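Local coordinates for protein agarase (Pseudoalteromonas fuliginea, PDB 6XJ9) that probably hydrolyses agarose as a glycoside hydrolase of family 50, coupling a catalytic domain to an N-terminal β-rich domain, at residues 101-105 and 198-202. Sequence-based numbering, arbitrary orientation.
Sequences HSVQI and DKELA
Inside the β-rich N-terminal domain, which is probably like a carbohydrate-binding module, Val-103 and Lys-199 face each other where two strands cross without pairing. The strand axes approach to 7.9 Å with 68° between their directions, and no direct hydrogen bond links the segments. CG2 of Val-103 does most of the touching: lying anti to the backbone N, it rests 3.6 Å from CB of Lys-199 and also meets CG, the two side chains running alongside one another with their ends pointing opposite ways. Farther along, Ile-105 and Leu-201 are set roughly perpendicular, CG2 of Ile-105 lying 4.2 Å from CD2 of Leu-201, while CD1 of Leu-201 lies 4.2 Å from CG1 of Val-103. These apolar groups belong to the interior between layers of a β-sandwich-like fold: Val-192 and Ile-190 of strand 185-193 and Val-123 of strand 116-123 pack around them. Two waters supply the polar links between the segments. One accepts from N of Glu-200 at 2.7 Å and lies 2.8 Å from O of His-101, to which it can donate, though other acceptors compete for its protons; the other accepts from N of Gln-104 and, at 2.8 Å, from NZ of Lys-199. The lysine ammonium also forms a salt bridge with Glu-647, although the end of its chain is modelled too close to O of Ser-102 and its exact course is doubtful. Ser-102 OG is hydrogen-bonded to Asp-691 of helix 689-704, and the amide of Gln-104 is hydrogen-bonded to backbone atoms of Leu-683 and His-685 in the loop before that helix.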
loop_
_atom_site.group_PDB
_atom_site.type_symbol
_atom_site.label_atom_id
_atom_site.label_comp_id
_atom_site.label_asym_id
_atom_site.label_seq_id
_atom_site.Cartn_x
_atom_site.Cartn_y
_atom_site.Cartn_z
ATOM N N HIS A 101 -9.767 6.847 -9.337
ATOM C CA HIS A 101 -9.928 5.474 -8.883
ATOM C C HIS A 101 -9.599 4.527 -10.028
ATOM O O HIS A 101 -9.813 4.872 -11.183
ATOM C CB HIS A 101 -11.363 5.219 -8.397
ATOM C CG HIS A 101 -11.760 6.078 -7.249
ATOM N ND1 HIS A 101 -12.494 7.242 -7.414
ATOM C CD2 HIS A 101 -11.514 5.959 -5.929
ATOM C CE1 HIS A 101 -12.680 7.807 -6.242
ATOM N NE2 HIS A 101 -12.092 7.033 -5.315
ATOM N N SER A 102 -9.081 3.343 -9.684
ATOM C CA SER A 102 -8.929 2.242 -10.623
ATOM C C SER A 102 -10.314 1.822 -11.116
ATOM O O SER A 102 -11.309 2.050 -10.424
ATOM C CB SER A 102 -8.190 1.097 -9.991
ATOM O OG SER A 102 -9.045 0.319 -9.155
ATOM N N VAL A 103 -10.376 1.265 -12.332
ATOM C CA VAL A 103 -11.654 0.879 -12.905
ATOM C C VAL A 103 -11.572 -0.573 -13.356
ATOM O O VAL A 103 -10.715 -0.926 -14.166
ATOM C CB VAL A 103 -12.138 1.809 -14.040
ATOM C CG1 VAL A 103 -11.184 1.831 -15.232
ATOM C CG2 VAL A 103 -13.543 1.433 -14.503
ATOM N N GLN A 104 -12.479 -1.390 -12.806
ATOM C CA GLN A 104 -12.757 -2.712 -13.328
ATOM C C GLN A 104 -13.753 -2.558 -14.468
ATOM O O GLN A 104 -14.922 -2.250 -14.232
ATOM C CB GLN A 104 -13.331 -3.634 -12.243
ATOM C CG GLN A 104 -13.679 -5.019 -12.768
ATOM C CD GLN A 104 -14.120 -5.976 -11.689
ATOM O OE1 GLN A 104 -14.299 -5.607 -10.533
ATOM N NE2 GLN A 104 -14.304 -7.227 -12.063
ATOM N N ILE A 105 -13.273 -2.780 -15.697
ATOM C CA ILE A 105 -14.150 -2.770 -16.861
ATOM C C ILE A 105 -14.637 -4.191 -17.129
ATOM O O ILE A 105 -13.946 -5.169 -16.851
ATOM C CB ILE A 105 -13.464 -2.152 -18.099
ATOM C CG1 ILE A 105 -12.142 -2.857 -18.425
ATOM C CG2 ILE A 105 -13.270 -0.657 -17.922
ATOM C CD1 ILE A 105 -11.476 -2.383 -19.695
ATOM N N ASP A 198 -17.749 7.504 -9.616
ATOM C CA ASP A 198 -17.548 7.756 -11.039
ATOM C C ASP A 198 -16.172 7.224 -11.446
ATOM O O ASP A 198 -15.194 7.376 -10.710
ATOM C CB ASP A 198 -17.643 9.253 -11.395
ATOM C CG ASP A 198 -19.047 9.843 -11.392
ATOM O OD1 ASP A 198 -20.028 9.085 -11.565
ATOM O OD2 ASP A 198 -19.155 11.066 -11.227
ATOM N N LYS A 199 -16.115 6.573 -12.620
ATOM C CA LYS A 199 -14.877 6.041 -13.167
ATOM C C LYS A 199 -14.639 6.683 -14.531
ATOM O O LYS A 199 -15.572 7.215 -15.129
ATOM C CB LYS A 199 -14.947 4.516 -13.285
ATOM C CG LYS A 199 -15.457 3.794 -12.041
ATOM C CD LYS A 199 -14.658 4.117 -10.801
ATOM C CE LYS A 199 -13.655 3.051 -10.440
ATOM N NZ LYS A 199 -14.268 1.860 -9.807
ATOM N N GLU A 200 -13.380 6.646 -14.986
ATOM C CA GLU A 200 -12.994 7.229 -16.261
ATOM C C GLU A 200 -12.108 6.256 -17.030
ATOM O O GLU A 200 -11.447 5.393 -16.448
ATOM C CB GLU A 200 -12.169 8.491 -16.047
ATOM C CG GLU A 200 -12.982 9.703 -15.625
ATOM C CD GLU A 200 -12.145 10.973 -15.638
ATOM O OE1 GLU A 200 -12.234 11.749 -14.672
ATOM O OE2 GLU A 200 -11.400 11.177 -16.613
ATOM N N LEU A 201 -12.062 6.441 -18.350
ATOM C CA LEU A 201 -11.252 5.575 -19.185
ATOM C C LEU A 201 -10.871 6.333 -20.449
ATOM O O LEU A 201 -11.688 7.067 -21.012
ATOM C CB LEU A 201 -12.061 4.314 -19.501
ATOM C CG LEU A 201 -11.319 3.196 -20.229
ATOM C CD1 LEU A 201 -10.351 2.475 -19.299
ATOM C CD2 LEU A 201 -12.313 2.219 -20.823
ATOM N N ALA A 202 -9.611 6.156 -20.862
ATOM C CA ALA A 202 -9.119 6.712 -22.113
ATOM C C ALA A 202 -8.797 5.571 -23.075
ATOM O O ALA A 202 -8.038 4.669 -22.745
ATOM C CB ALA A 202 -7.913 7.588 -21.845
HETATM O O HOH W 1 -11.454 5.968 -13.208
HETATM O O HOH W 2 -14.928 -0.333 -11.426
#